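Local coordinates for monosaccharide ABC transporter substrate-binding protein, CUT2 family (Bradyrhizobium sp., PDB 4YHS) that probably binds a sugar or related small solute in the periplasm and delivers it to the membrane components of an ABC importer of the CUT2 family, at residues P66-A71 / G75-V80; G79-S84 / V89-V94; G97-L102 / L147-S152; A119-A124 / R304-Q309; V338-A341 / P346-F349. One frame throughout, in Å; residues are numbered along the deposited sequence.

From the N terminus, interaction 1 folds the loop after strand 60-65 onto the first turns of helix 71-87, and interaction 2 starts on the same helix, sharing Gly-79 and Val-80, to close the turn into strand 90-95. Interactions 3 and 4 cross: 119-124 falls between 97-102 and 147-152, whereas 304-309 comes far later, from helix 299-314. Interaction 3 joins two loops that follow strands, and interaction 4 lays the late helix on strand 119-122, its Val-307 also meeting Val-80 of interactions 1 and 2. Interaction 5 closes a short loop near the C terminus, beyond all the others, and touches interaction 1 through Tyr-78 and Asp-77.

Interaction 1 (P66-A71 / G75-V80); sequences PHMKDA and GVDYGV
Met-68, built as selenomethionine, reaches from the loop 66-71 to the flank of Asp-77 on helix 71-87. At its base, CB leaves the backbone without heading for the helix, and CG lies anti to the backbone N (chi1 -169°), beside the carbonyl carbon. Bends at chi2 and chi3 then turn the tip onto the helix. SE settles 3.9 Å from Asp-77 CB. The terminal CE goes further along the same side chain, lying 3.8 Å from Asp-77 OD1 and also against its CG, and the two side chains cross nearly at right angles. CE also packs on Leu-93 of strand 90-95, so the methyl group touches both helix and strand. The carboxylate that receives this apolar tip finds its polar partner elsewhere: Asp-77 OD2 accepts a hydrogen bond from the backbone N of Val-352, near the C terminus. That bond ties a buried acidic group to the tail of the chain, while OD1 lies against the methyl.

The backbone link is made nearer the start of the helix, where Gly-75 N donates to Ala-71 O over 2.8 Å, an early i to i+4 bond of the helix. Just before it, Asp-70 occupies the N-cap position and its OD1 receives Trp-73 N. Within the loop, Lys-69 N donates to His-67 ND1 over 2.9 Å, which ties the imidazole to the backbone two residues on. A capped helix springing from the loop after a strand is the beta-to-alpha connection of a Rossmann-like periplasmic binding protein lobe.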
# COMPACT_ATOMS: atom_id res chain seq x y z
N PRO A 66 -2.24 0.60 13.41
CA PRO A 66 -2.07 -0.76 13.94
C PRO A 66 -0.77 -0.93 14.73
O PRO A 66 -0.72 -1.71 15.70
CB PRO A 66 -2.06 -1.62 12.68
CG PRO A 66 -1.59 -0.70 11.60
CD PRO A 66 -2.14 0.64 11.95
N HIS A 67 0.26 -0.18 14.32
CA HIS A 67 1.61 -0.29 14.87
C HIS A 67 2.48 0.75 14.16
O HIS A 67 2.01 1.45 13.25
CB HIS A 67 2.18 -1.70 14.69
CG HIS A 67 2.39 -2.10 13.25
ND1 HIS A 67 3.40 -1.58 12.46
CD2 HIS A 67 1.73 -2.99 12.48
CE1 HIS A 67 3.34 -2.13 11.26
NE2 HIS A 67 2.34 -3.00 11.25
N MSE A 68 3.75 0.83 14.54
CA MSE A 68 4.73 1.71 13.88
C MSE A 68 6.02 0.93 13.74
O MSE A 68 7.11 1.42 14.05
CB MSE A 68 4.96 3.00 14.69
CG MSE A 68 5.75 4.06 13.98
SE MSE A 68 4.58 4.87 12.64
CE MSE A 68 3.39 5.88 13.82
N LYS A 69 5.88 -0.31 13.30
CA LYS A 69 6.99 -1.27 13.29
C LYS A 69 7.75 -1.38 11.98
O LYS A 69 8.85 -1.95 11.96
CB LYS A 69 6.47 -2.67 13.65
CG LYS A 69 6.06 -2.75 15.10
CD LYS A 69 5.10 -3.93 15.39
CE LYS A 69 5.86 -5.19 15.54
NZ LYS A 69 4.95 -6.38 15.54
N ASP A 70 7.21 -0.85 10.89
CA ASP A 70 7.90 -0.99 9.61
C ASP A 70 7.88 0.30 8.81
O ASP A 70 7.27 1.29 9.22
CB ASP A 70 7.29 -2.14 8.77
CG ASP A 70 5.80 -1.97 8.45
OD1 ASP A 70 5.25 -0.86 8.59
OD2 ASP A 70 5.17 -2.97 8.01
N ALA A 71 8.55 0.27 7.67
CA ALA A 71 8.72 1.47 6.85
C ALA A 71 7.38 1.88 6.25
O ALA A 71 7.13 3.07 6.03
CB ALA A 71 9.73 1.22 5.76
N GLY A 75 5.83 5.46 6.52
CA GLY A 75 5.39 6.25 5.38
C GLY A 75 3.99 6.83 5.52
O GLY A 75 3.75 8.01 5.23
N VAL A 76 3.05 6.03 6.01
CA VAL A 76 1.72 6.55 6.24
C VAL A 76 1.77 7.67 7.31
O VAL A 76 1.10 8.70 7.16
CB VAL A 76 0.74 5.45 6.69
CG1 VAL A 76 -0.64 6.01 6.74
CG2 VAL A 76 0.79 4.27 5.75
N ASP A 77 2.56 7.45 8.37
CA ASP A 77 2.74 8.45 9.44
C ASP A 77 3.23 9.78 8.85
O ASP A 77 2.73 10.86 9.18
CB ASP A 77 3.74 7.95 10.48
CG ASP A 77 4.00 8.96 11.57
OD1 ASP A 77 3.06 9.35 12.29
OD2 ASP A 77 5.16 9.35 11.72
N TYR A 78 4.25 9.70 8.01
CA TYR A 78 4.81 10.88 7.37
C TYR A 78 3.75 11.66 6.61
O TYR A 78 3.67 12.86 6.74
CB TYR A 78 5.96 10.45 6.43
CG TYR A 78 6.56 11.58 5.64
CD1 TYR A 78 7.52 12.43 6.22
CD2 TYR A 78 6.21 11.78 4.32
CE1 TYR A 78 8.07 13.47 5.49
CE2 TYR A 78 6.77 12.81 3.58
CZ TYR A 78 7.69 13.65 4.17
OH TYR A 78 8.27 14.68 3.45
N GLY A 79 2.91 10.96 5.84
CA GLY A 79 1.85 11.59 5.06
C GLY A 79 0.84 12.27 5.96
O GLY A 79 0.48 13.41 5.74
N VAL A 80 0.38 11.56 6.98
CA VAL A 80 -0.62 12.15 7.89
C VAL A 80 -0.04 13.37 8.60
O VAL A 80 -0.73 14.39 8.72
CB VAL A 80 -1.15 11.10 8.90
CG1 VAL A 80 -2.11 11.75 9.87
CG2 VAL A 80 -1.89 10.00 8.17

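Interaction 2 (G79-S84 / V89-V94); sequences GVAEES and VKMNLV
Val-89 ties itself to the last turn of helix 71-87: its backbone N donates to Ser-84 O over 2.9 Å, with an N-H...O angle of 170°. The side chain follows the bond. CG2, wedged between the backbone N and carbonyl carbon of its own residue, lies 3.6 Å from Ser-84 CA and also packs on Ser-84 CB.

Two residues on, Met-91, a selenomethionine, points into the helix and meets three of its residues in turn. Its CB lies 3.7 Å from Ser-84 OG. CG stands anti to the backbone N (chi1 159°), and the chain runs on extended until it bends at chi3. SE comes to 3.5 Å from Val-80 CG1, the valine and the selenomethionine crossing nearly at right angles, while CE turns onto Ala-81 CB at 3.9 Å. Leu-93 is the next strand residue directed at the helix, and its side chain also touches Met-68, Val-63 and Phe-65.

Helix and strand run close to antiparallel (160°) with their short axes 8.4 Å apart, as expected of the return half of a beta-alpha-beta crossover that starts from strand 60-65. The hydroxyl buried in this interface is turned back on its own helix: Ser-84 OG donates to Val-80 O over 2.8 Å and shares that carbonyl with Ser-84 N, the two donors arriving from opposite faces of its plane. Ser-84 CB thus faces Val-89 while OG, already bonded, lies against the carbons of Met-91; apart from the Val-89 N to Ser-84 O bond, the contact is apolar.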
# COMPACT_ATOMS: atom_id res chain seq x y z
N GLY A 79 2.91 10.96 5.84
CA GLY A 79 1.85 11.59 5.06
C GLY A 79 0.84 12.27 5.96
O GLY A 79 0.48 13.41 5.74
N VAL A 80 0.38 11.56 6.98
CA VAL A 80 -0.62 12.15 7.89
C VAL A 80 -0.04 13.37 8.60
O VAL A 80 -0.73 14.39 8.72
CB VAL A 80 -1.15 11.10 8.90
CG1 VAL A 80 -2.11 11.75 9.87
CG2 VAL A 80 -1.89 10.00 8.17
N ALA A 81 1.22 13.29 9.06
CA ALA A 81 1.82 14.38 9.84
C ALA A 81 2.06 15.58 8.94
O ALA A 81 1.82 16.72 9.34
CB ALA A 81 3.12 13.97 10.49
N GLU A 82 2.56 15.32 7.74
CA GLU A 82 2.92 16.41 6.85
C GLU A 82 1.65 17.07 6.29
O GLU A 82 1.58 18.30 6.16
CB GLU A 82 3.83 15.90 5.73
CG GLU A 82 5.23 15.56 6.16
CD GLU A 82 6.02 16.79 6.59
OE1 GLU A 82 6.08 17.77 5.80
OE2 GLU A 82 6.52 16.80 7.72
N GLU A 83 0.61 16.29 6.01
CA GLU A 83 -0.61 16.89 5.47
C GLU A 83 -1.33 17.66 6.59
O GLU A 83 -1.86 18.74 6.35
CB GLU A 83 -1.52 15.84 4.83
CG GLU A 83 -2.71 16.45 4.04
CD GLU A 83 -2.26 17.14 2.76
OE1 GLU A 83 -1.04 17.31 2.52
OE2 GLU A 83 -3.14 17.49 1.98
N SER A 84 -1.32 17.14 7.81
CA SER A 84 -1.90 17.90 8.92
C SER A 84 -1.19 19.26 9.11
O SER A 84 -1.83 20.29 9.29
CB SER A 84 -1.88 17.07 10.20
OG SER A 84 -2.69 15.90 10.07
N VAL A 89 -3.87 21.72 10.79
CA VAL A 89 -4.76 21.02 11.73
C VAL A 89 -3.90 20.27 12.73
O VAL A 89 -2.69 20.15 12.54
CB VAL A 89 -5.76 20.09 10.99
CG1 VAL A 89 -6.71 20.92 10.13
CG2 VAL A 89 -5.04 19.01 10.17
N LYS A 90 -4.52 19.80 13.81
CA LYS A 90 -3.83 19.14 14.92
C LYS A 90 -4.07 17.66 14.91
O LYS A 90 -5.19 17.20 15.13
CB LYS A 90 -4.30 19.68 16.28
CG LYS A 90 -4.23 21.20 16.47
CD LYS A 90 -4.62 21.59 17.91
CE LYS A 90 -5.63 22.76 17.98
NZ LYS A 90 -7.06 22.36 17.75
N MSE A 91 -3.01 16.92 14.67
CA MSE A 91 -3.05 15.46 14.66
C MSE A 91 -2.64 14.94 16.03
O MSE A 91 -1.72 15.46 16.63
CB MSE A 91 -2.12 14.90 13.58
CG MSE A 91 -1.72 13.42 13.82
SE MSE A 91 -0.30 12.87 12.68
CE MSE A 91 1.12 13.60 13.80
N ASN A 92 -3.34 13.92 16.51
CA ASN A 92 -2.94 13.19 17.72
C ASN A 92 -2.90 11.73 17.28
O ASN A 92 -3.95 11.13 17.04
CB ASN A 92 -3.93 13.45 18.87
CG ASN A 92 -3.99 12.31 19.87
OD1 ASN A 92 -2.97 11.81 20.35
ND2 ASN A 92 -5.21 11.89 20.21
N LEU A 93 -1.70 11.18 17.07
CA LEU A 93 -1.60 9.82 16.54
C LEU A 93 -1.23 8.86 17.65
O LEU A 93 -0.36 9.18 18.47
CB LEU A 93 -0.57 9.74 15.42
CG LEU A 93 -0.49 8.40 14.65
CD1 LEU A 93 -0.12 8.66 13.20
CD2 LEU A 93 0.54 7.44 15.29
N VAL A 94 -1.94 7.73 17.69
CA VAL A 94 -1.70 6.64 18.61
C VAL A 94 -1.52 5.35 17.79
O VAL A 94 -2.04 5.23 16.68
CB VAL A 94 -2.86 6.51 19.64
CG1 VAL A 94 -2.91 7.78 20.50
CG2 VAL A 94 -4.20 6.27 18.95

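Interaction 3 (G97-L102 / L147-S152); sequences GGYTEL and LVNGIS
The amide nitrogen of Asn-149 is held by two acceptors from different loops. Asn-149 ND2 donates to the backbone O of Ala-124, and also to Tyr-99 OH over 3.0 Å. Both Tyr-99 and Asn-149 belong to loops that follow parallel strands, 90-95 and 144-147, in one lobe of a periplasmic binding protein fold, where such loops typically border the ligand cleft. The tyrosine side chain lies about 5 Å from a bound bis-tris molecule, which probably came from the crystallisation liquor but may mark the pocket.

The two side chains approach from opposite directions. ND2 arrives at the edge of the tyrosine ring, close to its plane, beside CE1 and the hydroxyl, so it does not sit over a face. The hydroxyl oxygen is 19° out of the amide plane; the N-H...O angle of 153° makes this a moderately bent bond.

Tyr-99 itself sits in a type I turn from Gly-98 to Glu-101, closed by Glu-101 N to Gly-98 O at 3.0 Å. Its CG lies beside the backbone N (chi1 -84°), which sends the ring away from the turn and toward Asn-149. His-67 and Pro-66 pack against the ring, and Trp-73 touches both partners. Within the turn, Thr-100 OG1 donates over 2.7 Å to Glu-101 OE2, which accepts through its anti lone pair.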
# COMPACT_ATOMS: atom_id res chain seq x y z
N GLY A 97 0.63 -1.11 18.70
CA GLY A 97 1.77 -1.96 18.94
C GLY A 97 1.82 -3.28 18.20
O GLY A 97 2.76 -4.04 18.38
N GLY A 98 0.88 -3.54 17.30
CA GLY A 98 0.94 -4.78 16.54
C GLY A 98 -0.42 -5.28 16.12
O GLY A 98 -1.43 -4.92 16.71
N TYR A 99 -0.44 -6.12 15.09
CA TYR A 99 -1.70 -6.67 14.60
C TYR A 99 -2.32 -7.70 15.55
O TYR A 99 -3.45 -8.15 15.33
CB TYR A 99 -1.50 -7.26 13.20
CG TYR A 99 -1.59 -6.23 12.09
CD1 TYR A 99 -2.80 -5.60 11.81
CD2 TYR A 99 -0.49 -5.89 11.33
CE1 TYR A 99 -2.89 -4.64 10.81
CE2 TYR A 99 -0.57 -4.93 10.30
CZ TYR A 99 -1.78 -4.31 10.06
OH TYR A 99 -1.91 -3.37 9.09
N THR A 100 -1.63 -8.05 16.63
CA THR A 100 -2.22 -8.87 17.67
C THR A 100 -3.08 -8.03 18.64
O THR A 100 -3.71 -8.57 19.56
CB THR A 100 -1.14 -9.60 18.50
OG1 THR A 100 -0.17 -8.65 18.97
CG2 THR A 100 -0.43 -10.65 17.65
N GLU A 101 -3.10 -6.73 18.44
CA GLU A 101 -3.56 -5.81 19.49
C GLU A 101 -4.87 -5.10 19.17
O GLU A 101 -5.02 -3.91 19.45
CB GLU A 101 -2.47 -4.76 19.77
CG GLU A 101 -1.13 -5.38 20.19
CD GLU A 101 -1.26 -6.28 21.38
OE1 GLU A 101 -1.66 -5.77 22.46
OE2 GLU A 101 -1.02 -7.50 21.24
N LEU A 102 -5.85 -5.83 18.64
CA LEU A 102 -7.15 -5.24 18.35
C LEU A 102 -7.76 -4.57 19.60
O LEU A 102 -8.28 -3.48 19.51
CB LEU A 102 -8.11 -6.30 17.80
CG LEU A 102 -9.56 -5.84 17.59
CD1 LEU A 102 -9.66 -4.84 16.47
CD2 LEU A 102 -10.47 -7.02 17.34
N LEU A 147 -8.44 4.14 6.54
CA LEU A 147 -7.10 4.39 5.96
C LEU A 147 -6.35 3.09 5.74
O LEU A 147 -6.16 2.29 6.68
CB LEU A 147 -6.29 5.34 6.86
CG LEU A 147 -4.80 5.56 6.54
CD1 LEU A 147 -4.57 6.24 5.20
CD2 LEU A 147 -4.14 6.40 7.64
N VAL A 148 -6.00 2.85 4.47
CA VAL A 148 -5.12 1.77 4.01
C VAL A 148 -5.73 0.37 4.03
O VAL A 148 -5.72 -0.32 2.99
CB VAL A 148 -3.80 1.72 4.79
CG1 VAL A 148 -2.96 0.53 4.29
CG2 VAL A 148 -2.96 3.01 4.55
N ASN A 149 -6.23 -0.08 5.18
CA ASN A 149 -6.51 -1.51 5.36
C ASN A 149 -7.90 -2.00 4.95
O ASN A 149 -8.03 -3.12 4.46
CB ASN A 149 -6.29 -1.92 6.81
CG ASN A 149 -4.85 -2.04 7.16
OD1 ASN A 149 -4.00 -2.08 6.27
ND2 ASN A 149 -4.56 -2.14 8.45
N GLY A 150 -8.93 -1.19 5.17
CA GLY A 150 -10.28 -1.56 4.77
C GLY A 150 -11.08 -2.03 5.95
O GLY A 150 -10.71 -2.96 6.66
N ILE A 151 -12.18 -1.33 6.17
CA ILE A 151 -13.12 -1.59 7.25
C ILE A 151 -14.49 -1.87 6.67
O ILE A 151 -14.92 -1.16 5.76
CB ILE A 151 -13.18 -0.36 8.20
CG1 ILE A 151 -11.83 -0.19 8.92
CG2 ILE A 151 -14.33 -0.45 9.19
CD1 ILE A 151 -11.69 1.20 9.51
N SER A 152 -15.18 -2.88 7.20
CA SER A 152 -16.49 -3.29 6.65
C SER A 152 -17.67 -2.53 7.28
O SER A 152 -18.81 -2.60 6.81
CB SER A 152 -16.68 -4.81 6.81
OG SER A 152 -16.99 -5.18 8.13

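Interaction 4 (A119-A124 / R304-Q309); sequences AVIIGA and RIAVDQ
Ile-121, on strand 119-122, carries the whole of this contact, its side chain directed at helix 299-314. The strand approaches the helix most closely here: Ile-121 CA lies 6.9 Å from Ala-306 CA. The two branches of the isoleucine do different work. CG2, anti to the backbone N, meets the methyl of Ala-306 at 3.8 Å. The other branch starts with CG1 beside the backbone N (chi1 -64°) and is extended at chi2, so CD1 reaches past the alanine to the helix backbone: it lies 3.7 Å from Ala-306 O and 3.9 Å from Val-307 CA, and touches Val-307 CG2 as well. Ala-306 offers a short side chain, and this probably lets the strand come near enough for the CD1 methyl to lie on the main chain of the helix.

All three residues are buried, and the joint is van der Waals packing, partly against the helix main chain. Across the sheet, Ile-121 bonds through its backbone to Cys-62 and Ser-64 of strand 60-65, and its side chain also touches Ile-145 and Leu-147 of strand 144-147. Val-307 in turn leans on Val-80, Ser-84 and Leu-87, so helix 299-314 lies on the sheet next to helix 71-87.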
# COMPACT_ATOMS: atom_id res chain seq x y z
N ALA A 119 -12.52 14.29 14.35
CA ALA A 119 -12.61 13.15 13.42
C ALA A 119 -11.61 12.08 13.83
O ALA A 119 -10.63 12.38 14.50
CB ALA A 119 -12.35 13.60 11.97
N VAL A 120 -11.89 10.84 13.42
CA VAL A 120 -11.02 9.71 13.66
C VAL A 120 -10.59 9.06 12.33
O VAL A 120 -11.43 8.68 11.53
CB VAL A 120 -11.71 8.66 14.57
CG1 VAL A 120 -10.79 7.47 14.79
CG2 VAL A 120 -12.09 9.28 15.92
N ILE A 121 -9.29 8.93 12.12
CA ILE A 121 -8.71 8.27 10.96
C ILE A 121 -8.13 6.95 11.46
O ILE A 121 -7.35 6.95 12.38
CB ILE A 121 -7.64 9.18 10.30
CG1 ILE A 121 -8.31 10.45 9.77
CG2 ILE A 121 -6.90 8.48 9.19
CD1 ILE A 121 -7.30 11.53 9.38
N ILE A 122 -8.54 5.83 10.87
CA ILE A 122 -8.19 4.50 11.38
C ILE A 122 -7.51 3.62 10.34
O ILE A 122 -8.05 3.40 9.26
CB ILE A 122 -9.44 3.74 11.86
CG1 ILE A 122 -10.20 4.50 12.93
CG2 ILE A 122 -9.07 2.36 12.43
CD1 ILE A 122 -11.49 3.80 13.35
N GLY A 123 -6.34 3.09 10.71
CA GLY A 123 -5.74 1.97 10.01
C GLY A 123 -6.07 0.72 10.80
O GLY A 123 -5.42 0.43 11.81
N ALA A 124 -7.09 -0.00 10.36
CA ALA A 124 -7.73 -1.01 11.19
C ALA A 124 -6.95 -2.31 11.30
O ALA A 124 -6.48 -2.85 10.29
CB ALA A 124 -9.11 -1.30 10.67
N ARG A 304 -1.99 11.31 3.45
CA ARG A 304 -2.41 12.69 3.15
C ARG A 304 -3.89 12.82 2.76
O ARG A 304 -4.56 13.73 3.20
CB ARG A 304 -1.57 13.29 2.01
CG ARG A 304 -0.06 13.37 2.24
CD ARG A 304 0.57 14.22 1.14
NE ARG A 304 2.04 14.42 1.29
CZ ARG A 304 2.59 15.46 1.90
NH1 ARG A 304 1.82 16.41 2.46
NH2 ARG A 304 3.93 15.60 1.94
N ILE A 305 -4.37 11.94 1.87
CA ILE A 305 -5.75 11.98 1.41
C ILE A 305 -6.73 11.79 2.57
O ILE A 305 -7.74 12.47 2.63
CB ILE A 305 -6.02 10.93 0.30
CG1 ILE A 305 -5.38 11.44 -1.00
CG2 ILE A 305 -7.54 10.70 0.08
CD1 ILE A 305 -5.34 10.46 -2.10
N ALA A 306 -6.43 10.87 3.49
CA ALA A 306 -7.29 10.66 4.66
C ALA A 306 -7.46 11.93 5.48
O ALA A 306 -8.55 12.25 5.93
CB ALA A 306 -6.71 9.57 5.55
N VAL A 307 -6.37 12.66 5.68
CA VAL A 307 -6.44 13.91 6.40
C VAL A 307 -7.27 14.93 5.63
O VAL A 307 -8.17 15.57 6.20
CB VAL A 307 -5.04 14.49 6.68
CG1 VAL A 307 -5.11 15.94 7.24
CG2 VAL A 307 -4.29 13.59 7.64
N ASP A 308 -7.00 15.07 4.33
CA ASP A 308 -7.78 16.01 3.51
C ASP A 308 -9.27 15.67 3.50
O ASP A 308 -10.12 16.56 3.66
CB ASP A 308 -7.27 16.02 2.07
CG ASP A 308 -7.96 17.10 1.23
OD1 ASP A 308 -7.88 18.28 1.63
OD2 ASP A 308 -8.58 16.80 0.19
N GLN A 309 -9.58 14.39 3.34
CA GLN A 309 -10.95 13.94 3.42
C GLN A 309 -11.62 14.34 4.75
O GLN A 309 -12.75 14.85 4.77
CB GLN A 309 -10.99 12.42 3.25
CG GLN A 309 -10.91 11.89 1.81
CD GLN A 309 -10.72 10.40 1.79
OE1 GLN A 309 -10.11 9.84 2.70
NE2 GLN A 309 -11.27 9.74 0.78

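Interaction 5 (V338-A341 / P346-F349); sequences VPQA and PDGF
Gln-340 and Asp-347 supply the polar link between two loop segments near the C terminus, and it is a weak one. Gln-340 NE2 donates to Asp-347 OD2 over 3.5 Å, with an N-H...O angle of 156°. The glutamine side chain leaves the backbone with CG anti to N (chi1 -180°) and stays extended, which carries its amide to the second segment. Asp-347 CB does not aim at the glutamine, but its carboxylate swings round to meet it. The two side chains cross at about a right angle, and the amide and carboxylate planes are almost perpendicular, 89° apart. The stronger partner of NE2 is the backbone O of Pro-345, just before the second segment, so one amide nitrogen bonds to that carbonyl and makes the long bond to the aspartate.

In the packing, Gln-340 NE2 lies 3.9 Å from Pro-346 CA, beside the start of the turn. Tyr-78 of helix 71-87 touches both segments, at Ala-341 and Pro-346, and it meets the ring of Phe-349 edge to face.

The backbone of the second segment forms a type II beta turn from Pro-346 to Phe-349, with Gly-348 at a positive phi. Its closing bond, Phe-349 N to Pro-346 O, is 3.3 Å long.

Because Asp-347 is exposed and its bond to Gln-340 is long, this amide-carboxylate bond probably adds little; the carbonyl of Pro-345 and the aromatic packing are likelier to set the shape of this surface loop.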
# COMPACT_ATOMS: atom_id res chain seq x y z
N VAL A 338 10.21 10.30 -9.67
CA VAL A 338 9.23 10.33 -8.59
C VAL A 338 9.87 10.76 -7.27
O VAL A 338 10.92 10.22 -6.89
CB VAL A 338 8.60 8.92 -8.38
CG1 VAL A 338 7.61 8.93 -7.22
CG2 VAL A 338 7.92 8.45 -9.67
N PRO A 339 9.28 11.77 -6.60
CA PRO A 339 9.85 12.07 -5.27
C PRO A 339 9.69 10.86 -4.38
O PRO A 339 8.56 10.34 -4.29
CB PRO A 339 8.98 13.25 -4.75
CG PRO A 339 8.36 13.83 -5.98
CD PRO A 339 8.13 12.63 -6.90
N GLN A 340 10.77 10.40 -3.77
CA GLN A 340 10.69 9.30 -2.80
C GLN A 340 9.58 9.48 -1.79
O GLN A 340 8.85 8.51 -1.48
CB GLN A 340 12.01 9.16 -2.03
CG GLN A 340 11.98 8.04 -1.01
CD GLN A 340 13.33 7.83 -0.35
OE1 GLN A 340 14.37 7.95 -1.01
NE2 GLN A 340 13.32 7.54 0.94
N ALA A 341 9.44 10.71 -1.29
CA ALA A 341 8.49 11.02 -0.22
C ALA A 341 7.03 10.91 -0.61
O ALA A 341 6.16 11.04 0.27
CB ALA A 341 8.75 12.40 0.36
N PRO A 346 10.86 9.34 4.13
CA PRO A 346 12.25 9.75 3.92
C PRO A 346 13.19 8.83 4.69
O PRO A 346 12.77 8.34 5.75
CB PRO A 346 12.29 11.18 4.49
CG PRO A 346 10.82 11.63 4.41
CD PRO A 346 10.05 10.41 4.73
N ASP A 347 14.40 8.59 4.19
CA ASP A 347 15.42 7.94 5.02
C ASP A 347 15.64 8.68 6.32
O ASP A 347 15.69 9.90 6.35
CB ASP A 347 16.75 7.85 4.28
CG ASP A 347 16.65 7.10 2.98
OD1 ASP A 347 16.60 5.87 3.03
OD2 ASP A 347 16.62 7.74 1.93
N GLY A 348 15.74 7.95 7.42
CA GLY A 348 16.11 8.56 8.68
C GLY A 348 14.93 9.17 9.40
O GLY A 348 15.06 9.56 10.54
N PHE A 349 13.79 9.26 8.73
CA PHE A 349 12.60 9.88 9.32
C PHE A 349 12.21 9.13 10.59
O PHE A 349 12.16 7.89 10.61
CB PHE A 349 11.44 9.89 8.33
CG PHE A 349 10.12 10.39 8.91
CD1 PHE A 349 9.94 11.74 9.21
CD2 PHE A 349 9.09 9.51 9.15
CE1 PHE A 349 8.71 12.18 9.74
CE2 PHE A 349 7.87 9.97 9.67
CZ PHE A 349 7.71 11.29 9.95